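Local coordinates for protein ApaG (Shewanella oneidensis, PDB 1TZA) that is of unknown molecular function but belongs to the ApaG family and has a beta-sandwich fold related to E-set domains, at residues A[6-11]-A[100-105]; A[36-39]-A[43-46]; A[51-56]-A[61-66]; A[14-19]-A[120-125]; A[85-90]-A[94-99]. All blocks are in the same frame, centred on the assembly; numbering follows the deposited sequence.

Contact 1: residues A[6-11]-A[100-105]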
# COMPACT_ATOMS: atom_id res chain seq x y z
N ASN A 6 24.39 5.58 -17.03
CA ASN A 6 25.00 4.92 -15.88
C ASN A 6 24.94 5.77 -14.61
O ASN A 6 25.16 5.25 -13.52
CB ASN A 6 26.46 4.57 -16.16
CG ASN A 6 26.61 3.44 -17.17
OD1 ASN A 6 25.96 2.40 -17.05
ND2 ASN A 6 27.48 3.64 -18.15
N SER A 7 24.66 7.06 -14.76
CA SER A 7 24.62 7.96 -13.61
C SER A 7 23.61 7.59 -12.53
O SER A 7 23.76 8.01 -11.38
CB SER A 7 24.35 9.40 -14.07
OG SER A 7 23.06 9.52 -14.63
N ILE A 8 22.60 6.80 -12.87
CA ILE A 8 21.59 6.43 -11.89
C ILE A 8 21.43 4.93 -11.67
O ILE A 8 21.32 4.16 -12.63
CB ILE A 8 20.24 7.03 -12.28
CG1 ILE A 8 20.38 8.53 -12.50
CG2 ILE A 8 19.22 6.77 -11.18
CD1 ILE A 8 19.13 9.19 -13.02
N ARG A 9 21.42 4.52 -10.40
CA ARG A 9 21.26 3.12 -10.04
C ARG A 9 19.97 2.95 -9.24
O ARG A 9 19.68 3.74 -8.35
CB ARG A 9 22.45 2.64 -9.19
CG ARG A 9 22.30 1.20 -8.70
CD ARG A 9 23.52 0.73 -7.92
NE ARG A 9 23.86 1.61 -6.80
CZ ARG A 9 24.58 1.25 -5.75
NH1 ARG A 9 25.05 0.01 -5.67
NH2 ARG A 9 24.84 2.12 -4.78
N VAL A 10 19.20 1.92 -9.56
CA VAL A 10 17.94 1.67 -8.87
C VAL A 10 17.95 0.38 -8.04
O VAL A 10 18.25 -0.69 -8.55
CB VAL A 10 16.77 1.63 -9.89
CG1 VAL A 10 15.45 1.51 -9.15
CG2 VAL A 10 16.78 2.89 -10.75
N GLU A 11 17.64 0.51 -6.76
CA GLU A 11 17.60 -0.62 -5.84
C GLU A 11 16.18 -0.76 -5.30
O GLU A 11 15.50 0.24 -5.07
CB GLU A 11 18.59 -0.41 -4.69
CG GLU A 11 20.03 -0.24 -5.18
CD GLU A 11 21.03 -0.02 -4.05
OE1 GLU A 11 22.25 -0.08 -4.31
OE2 GLU A 11 20.60 0.21 -2.90
N TYR A 100 12.39 4.90 -15.68
CA TYR A 100 12.06 6.22 -15.16
C TYR A 100 12.58 7.20 -16.19
O TYR A 100 13.72 7.07 -16.65
CB TYR A 100 12.77 6.48 -13.83
CG TYR A 100 12.22 5.72 -12.65
CD1 TYR A 100 10.86 5.70 -12.38
CD2 TYR A 100 13.08 5.05 -11.78
CE1 TYR A 100 10.35 5.04 -11.26
CE2 TYR A 100 12.59 4.39 -10.65
CZ TYR A 100 11.22 4.39 -10.39
OH TYR A 100 10.72 3.77 -9.27
N GLY A 101 11.75 8.16 -16.58
CA GLY A 101 12.21 9.15 -17.55
C GLY A 101 12.93 10.25 -16.81
O GLY A 101 12.29 11.08 -16.16
N MSE A 102 14.26 10.26 -16.87
CA MSE A 102 15.05 11.28 -16.17
C MSE A 102 15.45 12.45 -17.07
O MSE A 102 15.51 12.33 -18.29
CB MSE A 102 16.35 10.68 -15.62
CG MSE A 102 16.21 9.36 -14.86
SE MSE A 102 15.28 9.51 -13.18
CE MSE A 102 16.30 10.96 -12.37
N VAL A 103 15.72 13.59 -16.44
CA VAL A 103 16.18 14.78 -17.15
C VAL A 103 17.26 15.38 -16.27
O VAL A 103 17.10 15.47 -15.05
CB VAL A 103 15.06 15.82 -17.41
CG1 VAL A 103 14.43 16.26 -16.10
CG2 VAL A 103 15.64 17.03 -18.15
N SER A 104 18.38 15.77 -16.87
CA SER A 104 19.50 16.34 -16.12
C SER A 104 19.45 17.86 -16.04
O SER A 104 18.71 18.51 -16.79
CB SER A 104 20.83 15.92 -16.74
OG SER A 104 20.98 16.50 -18.03
N GLU A 105 20.23 18.41 -15.13
CA GLU A 105 20.33 19.85 -14.94
C GLU A 105 20.61 20.49 -16.29
O GLU A 105 20.09 21.55 -16.62
CB GLU A 105 21.48 20.17 -13.97
CG GLU A 105 21.65 21.64 -13.64
CD GLU A 105 20.77 22.08 -12.48
OE1 GLU A 105 20.98 21.57 -11.35
OE2 GLU A 105 19.87 22.92 -12.69

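Contact 2: residues A[36-39]-A[43-46]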
# COMPACT_ATOMS: atom_id res chain seq x y z
N ILE A 36 16.53 5.40 -5.56
CA ILE A 36 17.11 5.89 -6.80
C ILE A 36 18.34 6.72 -6.46
O ILE A 36 18.24 7.85 -5.98
CB ILE A 36 16.06 6.73 -7.54
CG1 ILE A 36 14.83 5.86 -7.82
CG2 ILE A 36 16.63 7.25 -8.84
CD1 ILE A 36 13.53 6.62 -7.90
N ILE A 37 19.51 6.13 -6.70
CA ILE A 37 20.77 6.79 -6.39
C ILE A 37 21.37 7.51 -7.59
O ILE A 37 21.54 6.93 -8.67
CB ILE A 37 21.81 5.77 -5.88
CG1 ILE A 37 21.18 4.89 -4.80
CG2 ILE A 37 23.02 6.49 -5.30
CD1 ILE A 37 22.08 3.74 -4.37
N ASN A 38 21.68 8.79 -7.40
CA ASN A 38 22.29 9.58 -8.46
C ASN A 38 23.79 9.67 -8.19
O ASN A 38 24.24 10.46 -7.35
CB ASN A 38 21.68 10.98 -8.51
CG ASN A 38 22.41 11.90 -9.44
OD1 ASN A 38 22.95 11.48 -10.47
ND2 ASN A 38 22.43 13.19 -9.11
N LEU A 39 24.54 8.83 -8.90
CA LEU A 39 25.99 8.78 -8.76
C LEU A 39 26.65 9.77 -9.71
O LEU A 39 27.88 9.87 -9.77
CB LEU A 39 26.47 7.36 -9.06
CG LEU A 39 25.90 6.26 -8.16
CD1 LEU A 39 26.32 4.89 -8.65
CD2 LEU A 39 26.37 6.48 -6.73
N ALA A 43 22.84 17.14 -10.91
CA ALA A 43 21.51 16.80 -10.43
C ALA A 43 20.67 16.14 -11.52
O ALA A 43 20.84 16.43 -12.71
CB ALA A 43 20.79 18.05 -9.91
N ALA A 44 19.78 15.24 -11.11
CA ALA A 44 18.91 14.53 -12.04
C ALA A 44 17.47 14.55 -11.52
O ALA A 44 17.22 14.24 -10.35
CB ALA A 44 19.38 13.09 -12.22
N LYS A 45 16.54 14.91 -12.39
CA LYS A 45 15.14 15.00 -12.03
C LYS A 45 14.32 13.88 -12.64
O LYS A 45 14.34 13.66 -13.86
CB LYS A 45 14.60 16.35 -12.48
CG LYS A 45 13.16 16.63 -12.10
CD LYS A 45 12.78 18.01 -12.62
CE LYS A 45 11.35 18.34 -12.30
NZ LYS A 45 10.98 19.65 -12.90
N LEU A 46 13.59 13.17 -11.79
CA LEU A 46 12.73 12.06 -12.23
C LEU A 46 11.41 12.64 -12.72
O LEU A 46 10.60 13.10 -11.93
CB LEU A 46 12.50 11.10 -11.06
CG LEU A 46 11.86 9.74 -11.37
CD1 LEU A 46 12.09 8.78 -10.20
CD2 LEU A 46 10.37 9.93 -11.64

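Contact 3: residues A[51-56]-A[61-66]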
# COMPACT_ATOMS: atom_id res chain seq x y z
N TRP A 51 5.90 1.36 -15.88
CA TRP A 51 5.96 0.04 -15.29
C TRP A 51 5.34 -1.03 -16.17
O TRP A 51 4.48 -0.76 -17.00
CB TRP A 51 5.23 0.02 -13.94
CG TRP A 51 5.88 0.77 -12.81
CD1 TRP A 51 5.39 1.87 -12.16
CD2 TRP A 51 7.09 0.41 -12.14
NE1 TRP A 51 6.22 2.21 -11.12
CE2 TRP A 51 7.27 1.33 -11.08
CE3 TRP A 51 8.04 -0.61 -12.32
CZ2 TRP A 51 8.36 1.26 -10.20
CZ3 TRP A 51 9.13 -0.67 -11.45
CH2 TRP A 51 9.28 0.26 -10.41
N ILE A 52 5.80 -2.26 -15.97
CA ILE A 52 5.28 -3.43 -16.66
C ILE A 52 5.12 -4.40 -15.50
O ILE A 52 6.09 -4.81 -14.88
CB ILE A 52 6.25 -4.00 -17.72
CG1 ILE A 52 6.27 -3.09 -18.95
CG2 ILE A 52 5.83 -5.41 -18.12
CD1 ILE A 52 7.05 -1.82 -18.76
N ILE A 53 3.88 -4.74 -15.21
CA ILE A 53 3.56 -5.63 -14.11
C ILE A 53 2.97 -6.92 -14.65
O ILE A 53 2.02 -6.91 -15.44
CB ILE A 53 2.55 -4.93 -13.17
CG1 ILE A 53 3.11 -3.55 -12.78
CG2 ILE A 53 2.28 -5.78 -11.95
CD1 ILE A 53 2.12 -2.65 -12.07
N THR A 54 3.55 -8.04 -14.22
CA THR A 54 3.12 -9.36 -14.68
C THR A 54 2.75 -10.30 -13.54
O THR A 54 3.52 -10.46 -12.60
CB THR A 54 4.24 -10.01 -15.51
OG1 THR A 54 4.68 -9.08 -16.52
CG2 THR A 54 3.75 -11.28 -16.18
N ASP A 55 1.58 -10.93 -13.63
CA ASP A 55 1.17 -11.88 -12.60
C ASP A 55 1.77 -13.25 -12.95
O ASP A 55 2.42 -13.40 -13.99
CB ASP A 55 -0.37 -11.97 -12.47
CG ASP A 55 -1.05 -12.58 -13.70
OD1 ASP A 55 -0.37 -13.20 -14.55
OD2 ASP A 55 -2.29 -12.44 -13.81
N ALA A 56 1.58 -14.23 -12.09
CA ALA A 56 2.14 -15.56 -12.30
C ALA A 56 1.82 -16.20 -13.65
O ALA A 56 2.55 -17.07 -14.11
CB ALA A 56 1.70 -16.50 -11.16
N SER A 61 0.02 -5.75 -16.98
CA SER A 61 -0.63 -4.45 -16.90
C SER A 61 0.51 -3.47 -17.12
O SER A 61 1.67 -3.81 -16.91
CB SER A 61 -1.22 -4.22 -15.50
OG SER A 61 -2.16 -5.22 -15.17
N GLU A 62 0.20 -2.26 -17.54
CA GLU A 62 1.24 -1.28 -17.78
C GLU A 62 0.83 0.00 -17.10
O GLU A 62 -0.31 0.44 -17.23
CB GLU A 62 1.43 -1.06 -19.28
CG GLU A 62 2.88 -1.11 -19.75
CD GLU A 62 3.03 -0.94 -21.26
OE1 GLU A 62 2.70 0.15 -21.77
OE2 GLU A 62 3.47 -1.89 -21.93
N VAL A 63 1.74 0.60 -16.35
CA VAL A 63 1.43 1.85 -15.67
C VAL A 63 2.39 2.92 -16.16
O VAL A 63 3.60 2.72 -16.16
CB VAL A 63 1.56 1.71 -14.15
CG1 VAL A 63 1.31 3.06 -13.48
CG2 VAL A 63 0.58 0.66 -13.65
N GLN A 64 1.84 4.05 -16.59
CA GLN A 64 2.64 5.15 -17.09
C GLN A 64 2.12 6.44 -16.45
O GLN A 64 0.91 6.66 -16.40
CB GLN A 64 2.52 5.23 -18.61
CG GLN A 64 3.85 5.24 -19.37
CD GLN A 64 4.35 6.65 -19.69
OE1 GLN A 64 4.82 7.38 -18.81
NE2 GLN A 64 4.26 7.03 -20.96
N GLY A 65 3.02 7.28 -15.97
CA GLY A 65 2.60 8.53 -15.36
C GLY A 65 3.73 9.50 -15.10
O GLY A 65 4.89 9.22 -15.39
N ALA A 66 3.39 10.66 -14.54
CA ALA A 66 4.39 11.67 -14.23
C ALA A 66 4.92 11.45 -12.82
O ALA A 66 4.15 11.29 -11.87
CB ALA A 66 3.78 13.08 -14.35

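Contact 4: residues A[14-19]-A[120-125]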
# COMPACT_ATOMS: atom_id res chain seq x y z
N THR A 14 10.72 -5.31 -1.53
CA THR A 14 9.27 -5.42 -1.54
C THR A 14 8.72 -6.11 -0.31
O THR A 14 9.46 -6.72 0.46
CB THR A 14 8.78 -6.20 -2.75
OG1 THR A 14 9.28 -7.54 -2.67
CG2 THR A 14 9.25 -5.55 -4.04
N GLU A 15 7.41 -6.03 -0.15
CA GLU A 15 6.75 -6.63 1.01
C GLU A 15 5.29 -6.96 0.74
O GLU A 15 4.55 -6.16 0.12
CB GLU A 15 6.86 -5.65 2.17
CG GLU A 15 6.36 -6.17 3.49
CD GLU A 15 6.46 -5.12 4.57
OE1 GLU A 15 7.58 -4.60 4.77
OE2 GLU A 15 5.43 -4.80 5.19
N TYR A 16 4.86 -8.14 1.17
CA TYR A 16 3.48 -8.54 0.98
C TYR A 16 2.72 -7.90 2.12
O TYR A 16 2.99 -8.19 3.29
CB TYR A 16 3.32 -10.06 1.04
CG TYR A 16 1.88 -10.51 1.05
CD1 TYR A 16 0.98 -10.06 0.08
CD2 TYR A 16 1.41 -11.39 2.02
CE1 TYR A 16 -0.35 -10.48 0.08
CE2 TYR A 16 0.08 -11.82 2.03
CZ TYR A 16 -0.79 -11.36 1.05
OH TYR A 16 -2.11 -11.76 1.06
N ILE A 17 1.78 -7.03 1.79
CA ILE A 17 1.03 -6.36 2.83
C ILE A 17 -0.19 -7.13 3.31
O ILE A 17 -0.23 -7.58 4.46
CB ILE A 17 0.62 -4.95 2.38
CG1 ILE A 17 1.87 -4.19 1.91
CG2 ILE A 17 -0.05 -4.21 3.52
CD1 ILE A 17 3.00 -4.16 2.95
N GLU A 18 -1.18 -7.30 2.44
CA GLU A 18 -2.40 -7.97 2.88
C GLU A 18 -3.21 -8.52 1.72
O GLU A 18 -3.10 -8.04 0.59
CB GLU A 18 -3.23 -6.95 3.66
CG GLU A 18 -4.50 -7.45 4.31
CD GLU A 18 -5.24 -6.33 5.02
OE1 GLU A 18 -5.70 -5.39 4.34
OE2 GLU A 18 -5.35 -6.39 6.26
N GLN A 19 -4.01 -9.54 2.01
CA GLN A 19 -4.86 -10.14 0.99
C GLN A 19 -6.10 -9.24 0.85
O GLN A 19 -6.66 -8.79 1.85
CB GLN A 19 -5.28 -11.54 1.44
CG GLN A 19 -5.72 -12.47 0.31
CD GLN A 19 -6.06 -13.87 0.81
OE1 GLN A 19 -7.13 -14.09 1.39
NE2 GLN A 19 -5.15 -14.81 0.61
N ALA A 120 6.13 -11.61 -4.03
CA ALA A 120 5.71 -12.94 -3.63
C ALA A 120 5.27 -12.99 -2.18
O ALA A 120 5.88 -12.37 -1.31
CB ALA A 120 6.84 -13.96 -3.88
N THR A 121 4.19 -13.73 -1.92
CA THR A 121 3.70 -13.88 -0.57
C THR A 121 4.74 -14.76 0.11
O THR A 121 5.22 -15.71 -0.49
CB THR A 121 2.32 -14.55 -0.53
OG1 THR A 121 2.33 -15.73 -1.35
CG2 THR A 121 1.25 -13.58 -1.03
N PRO A 122 5.10 -14.45 1.35
CA PRO A 122 6.10 -15.27 2.04
C PRO A 122 5.86 -16.78 2.01
O PRO A 122 4.71 -17.25 2.10
CB PRO A 122 6.11 -14.70 3.45
CG PRO A 122 4.69 -14.16 3.62
CD PRO A 122 4.46 -13.50 2.28
N GLY A 123 6.95 -17.53 1.88
CA GLY A 123 6.89 -18.98 1.87
C GLY A 123 6.02 -19.61 0.80
O GLY A 123 5.43 -20.68 1.01
N LEU A 124 5.93 -18.96 -0.35
CA LEU A 124 5.14 -19.48 -1.45
C LEU A 124 5.84 -20.75 -1.94
O LEU A 124 5.19 -21.72 -2.34
CB LEU A 124 5.09 -18.43 -2.57
CG LEU A 124 4.10 -18.63 -3.72
CD1 LEU A 124 2.68 -18.85 -3.19
CD2 LEU A 124 4.16 -17.40 -4.61
N LEU A 125 7.16 -20.74 -1.88
CA LEU A 125 7.97 -21.89 -2.30
C LEU A 125 8.70 -22.41 -1.06
O LEU A 125 9.35 -21.63 -0.36
CB LEU A 125 8.96 -21.44 -3.36
CG LEU A 125 9.34 -22.45 -4.44
CD1 LEU A 125 8.07 -22.98 -5.11
CD2 LEU A 125 10.26 -21.78 -5.46
O HOH W 1 7.59 -9.79 -1.49

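Contact 5: residues A[85-90]-A[94-99]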
# COMPACT_ATOMS: atom_id res chain seq x y z
N SER A 85 5.52 2.80 -2.72
CA SER A 85 4.22 2.75 -3.37
C SER A 85 3.77 1.30 -3.28
O SER A 85 4.28 0.57 -2.44
CB SER A 85 4.31 3.19 -4.83
OG SER A 85 3.01 3.26 -5.40
N GLY A 86 2.84 0.88 -4.12
CA GLY A 86 2.39 -0.50 -4.05
C GLY A 86 1.57 -0.92 -5.25
O GLY A 86 1.33 -0.13 -6.16
N THR A 87 1.15 -2.18 -5.25
CA THR A 87 0.35 -2.68 -6.35
C THR A 87 -0.42 -3.90 -5.88
O THR A 87 -0.01 -4.57 -4.93
CB THR A 87 1.22 -3.08 -7.55
OG1 THR A 87 0.37 -3.39 -8.66
CG2 THR A 87 2.06 -4.30 -7.21
N VAL A 88 -1.54 -4.19 -6.56
CA VAL A 88 -2.37 -5.34 -6.23
C VAL A 88 -2.31 -6.38 -7.34
O VAL A 88 -2.61 -6.07 -8.49
CB VAL A 88 -3.85 -4.92 -6.05
CG1 VAL A 88 -4.72 -6.17 -5.88
CG2 VAL A 88 -4.00 -4.02 -4.83
N LEU A 89 -1.91 -7.60 -7.01
CA LEU A 89 -1.84 -8.66 -8.03
C LEU A 89 -2.98 -9.65 -7.88
O LEU A 89 -3.51 -9.82 -6.78
CB LEU A 89 -0.53 -9.43 -7.93
CG LEU A 89 0.77 -8.77 -8.34
CD1 LEU A 89 1.90 -9.80 -8.21
CD2 LEU A 89 0.68 -8.24 -9.77
N ASP A 90 -3.34 -10.31 -8.97
CA ASP A 90 -4.40 -11.31 -8.91
C ASP A 90 -3.81 -12.69 -8.60
O ASP A 90 -4.54 -13.67 -8.51
CB ASP A 90 -5.23 -11.36 -10.21
CG ASP A 90 -4.37 -11.51 -11.45
OD1 ASP A 90 -3.22 -11.99 -11.35
OD2 ASP A 90 -4.86 -11.15 -12.54
N GLY A 94 4.46 -12.50 -8.85
CA GLY A 94 4.48 -11.67 -10.04
C GLY A 94 5.81 -10.97 -10.16
O GLY A 94 6.66 -11.06 -9.27
N ILE A 95 5.99 -10.25 -11.27
CA ILE A 95 7.23 -9.53 -11.54
C ILE A 95 6.97 -8.09 -12.01
O ILE A 95 5.98 -7.79 -12.68
CB ILE A 95 8.05 -10.25 -12.63
CG1 ILE A 95 8.38 -11.67 -12.18
CG2 ILE A 95 9.33 -9.49 -12.91
CD1 ILE A 95 9.19 -11.75 -10.91
N MSE A 96 7.89 -7.19 -11.66
CA MSE A 96 7.79 -5.80 -12.07
C MSE A 96 9.11 -5.31 -12.66
O MSE A 96 10.19 -5.74 -12.23
CB MSE A 96 7.40 -4.91 -10.89
CG MSE A 96 5.91 -4.89 -10.53
SE MSE A 96 5.55 -3.61 -9.10
CE MSE A 96 5.50 -1.94 -10.13
N TYR A 97 9.03 -4.43 -13.65
CA TYR A 97 10.22 -3.86 -14.26
C TYR A 97 9.78 -2.65 -15.09
O TYR A 97 8.58 -2.45 -15.29
CB TYR A 97 10.96 -4.90 -15.13
CG TYR A 97 10.28 -5.29 -16.43
CD1 TYR A 97 10.35 -4.46 -17.55
CD2 TYR A 97 9.61 -6.50 -16.55
CE1 TYR A 97 9.76 -4.83 -18.76
CE2 TYR A 97 9.02 -6.88 -17.75
CZ TYR A 97 9.10 -6.05 -18.84
OH TYR A 97 8.51 -6.42 -20.02
N GLY A 98 10.73 -1.85 -15.55
CA GLY A 98 10.38 -0.68 -16.34
C GLY A 98 11.48 0.37 -16.38
O GLY A 98 12.66 0.05 -16.26
N THR A 99 11.08 1.63 -16.54
CA THR A 99 12.05 2.71 -16.60
C THR A 99 11.48 4.01 -16.04
O THR A 99 10.28 4.18 -15.92
CB THR A 99 12.50 2.99 -18.04
OG1 THR A 99 11.37 3.37 -18.82
CG2 THR A 99 13.13 1.75 -18.66

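Contact 1: residues A[6-11]-A[100-105]
Ile8 and Met102 make a buried apolar contact between the two sheets of the protein, near the start of strand 8-19 and the end of strand 93-104, and Val10 with Tyr100 extends it by one more pair. Ile8 CA lies 9.2 Å from Met102 CA and Val10 CA 9.7 Å from Tyr100 CA, so side chains alone bridge the gap. Ile8 and Met102, a selenomethionine in this crystal, meet end-on. Ile8 CD1 lies 3.4 Å from Met102 CE and 3.5 Å from Met102 CG. The Met102 chi1 (-47°) puts CG near Ile8 CD1, and bends at chi2 (-68°) and chi3 (-52°) turn CE back to the same methyl. Such facing of alternate side chains across two stacked sheets is the core of a beta sandwich, in keeping with the E-set affinity of the family. Val10 touches more lightly: its CG1 meets the edge of the Tyr100 ring, near the ring plane, at 4.3 Å from Tyr100 CE2. The phenol end of that ring is held by a hydrogen bond between Tyr100 OH and Tyr83 OH, while Phe110 packs against both Ile8 and Met102.

Contact 2: residues A[36-39]-A[43-46]
Ile36 and Leu46 supply the apolar half of this contact, and Asn38 with Ala43 and Ala44 the half that carries a polar group. In the first, the two side chains cross at about a right angle and meet through single methyls, Ile36 CD1 to Leu46 CD1 at 3.5 Å. Leu46 swings its CG anti to the backbone N (chi1 -169°), which carries the branched end across to the isoleucine. Met102 also packs on Leu46, and Tyr100 on Ile36, so the pair is part of the buried interior between the sheets.

The Asn38 side chain touches the other segment by van der Waals contact alone. Its ND2 stands 3.9 Å from Ala44 N and 4.0 Å from Ala43 CA, and its CG lies 4.3 Å from Ala44 CB. Asn38 OD1 accepts from Gly40 N and ND2 donates to Gln42 O in the turn; weak bonds also run from ND2 to Ile75 O and Pro76 O, at and just after strand 74-75. This bonding is consistent with a buried amide that pins the turn to the region of strand 74-75, while the Ile36-Leu46 pair is held by methyl packing alone.

Contact 3: residues A[51-56]-A[61-66]
Trp51 and Val63 form a hydrogen-bonded antiparallel pair, as do Ile53 and Ser61, with Ile52 and Glu62 as the non-hydrogen-bonded pair between them. Four backbone bonds satisfy both the N-H and the C=O of the four outer residues. Trp51 N donates to Val63 O at 2.7 Å, a nearly straight bond (170°) that lies in the carbonyl plane. The return bond, Val63 N to Trp51 O, is longer at 3.1 Å and comes from above the carbonyl plane, 44° out of it. At the other end Ile53 N donates to Ser61 O at 2.9 Å and Ser61 N to Ile53 O at 2.8 Å. Trp51 O is also approached by carbon: Glu62 CA makes a CA-H...O contact with it, and Glu62 CG lies 3.2 Å away.

Side chains alternate between the two faces. On one, Ile52 and Glu62 lie side by side, Ile52 CG1 against the aliphatic Glu62 CG at 4.0 Å. On the other, Val63 CB packs on Trp51 CB, and Val63 CG2 meets Ile53 CD1 at 4.0 Å, while the indole leads away to pack on Met96 and Tyr83. At the strand end, Asp55 OD1 accepts from Asn57 N and Lys59 N of the connecting turn, and the backbones of Ile52 and Thr54, which face away from residues 61-66, hydrogen-bond to Tyr97 and Ile95 of strand 93-104. These features are those of a beta hairpin within the larger sheet, its second strand lying at the subunit interface, where the backbone of Gln64 hydrogen-bonds to the second subunit.

Contact 4: residues A[14-19]-A[120-125]
Thr121 sets its CG2 methyl squarely over one face of the Tyr16 ring, a CH-pi contact of 3.4 Å from CG2 to the ring centroid and only 2° off the ring normal. Pro122 adds a second contact, with Pro122 CD at 3.7 Å from Tyr16 CD2 and the two side chains set roughly perpendicular. The ring is brought beside these residues by a chi1 of 172°, which places CG anti to the backbone N. On the ring's opposite face, Glu18 N sits 4.0 Å above the plane, offset toward the rim. Putting an alanine here removes the ring and is likely to leave the Thr121 methyl and Pro122 CD without their apolar partner, weakening the hold of residues 120-122 on the strand. One water bridges the segments, 3.1 Å from Thr14 OG1 and donating to Ala120 O at 3.1 Å. Thr121 to Leu124 form a type II beta turn, its closing bond weak, with Gly123 at positive phi. Strand 28-38 flanks the site through Phe30 and Tyr28, which pack on Tyr16, and Ile17 with Glu18 forms a classic beta bulge opposite Leu29, while Thr121 and Leu124 lean on Pro92, just before strand 93-104.

Contact 5: residues A[85-90]-A[94-99]
Between the facing sheets of the sandwich, close to where the chain crosses from strand 79-89 to strand 93-104, Leu89 packs on Gly94 and Thr87 on Met96. Leu89 CD1 rests against the glycine backbone, 3.7 Å from Gly94 CA and 3.8 Å from Gly94 N. A CB on Gly94 would point at the leucine and fall about 2.5 Å from Leu89 CD1, so the bare backbone is what lets the methyl come so near. Further from the connection the backbones diverge, from 7.3 Å between the CA atoms of Leu89 and Gly94 to 9.9 Å between those of Thr87 and Met96, and a longer side chain fills the wider gap. Met96, a selenomethionine here, meets Thr87 CG2 with its SE at 4.0 Å as the two side chains run antiparallel past one another. With Thr87 OG1 anti to the backbone N (chi1 -172°), CG2 lies between the backbone N and the carbonyl carbon, where it meets the selenium. The surroundings are largely apolar: Leu119 of strand 109-120 packs on both Thr87 and Leu89, Ile53 of strand 44-55 on Leu89 and Met96, and Phe30 and Tyr32 of strand 28-38 on Leu89 and Met96 respectively.

How the contacts relate
From the N terminus, strand 8-19 opens two long loops. Contact 1 closes the first when strand 93-104 returns to residues 6-11, and contact 4 closes the second when residues 120-125 reach 14-19; the two cross, because their segments alternate along the chain. Contacts 2, 3 and 5 follow in series inside both loops. Contacts 1, 2 and 5 join the three-stranded sheet to the larger one, whereas contact 3 is a hairpin within the larger sheet. Contacts 1 and 2 adjoin, with centres about 5 Å apart, and contacts 3 and 5 likewise, with centres about 6 Å apart. Contact 4 ties the C-terminal loop to strand 8-19.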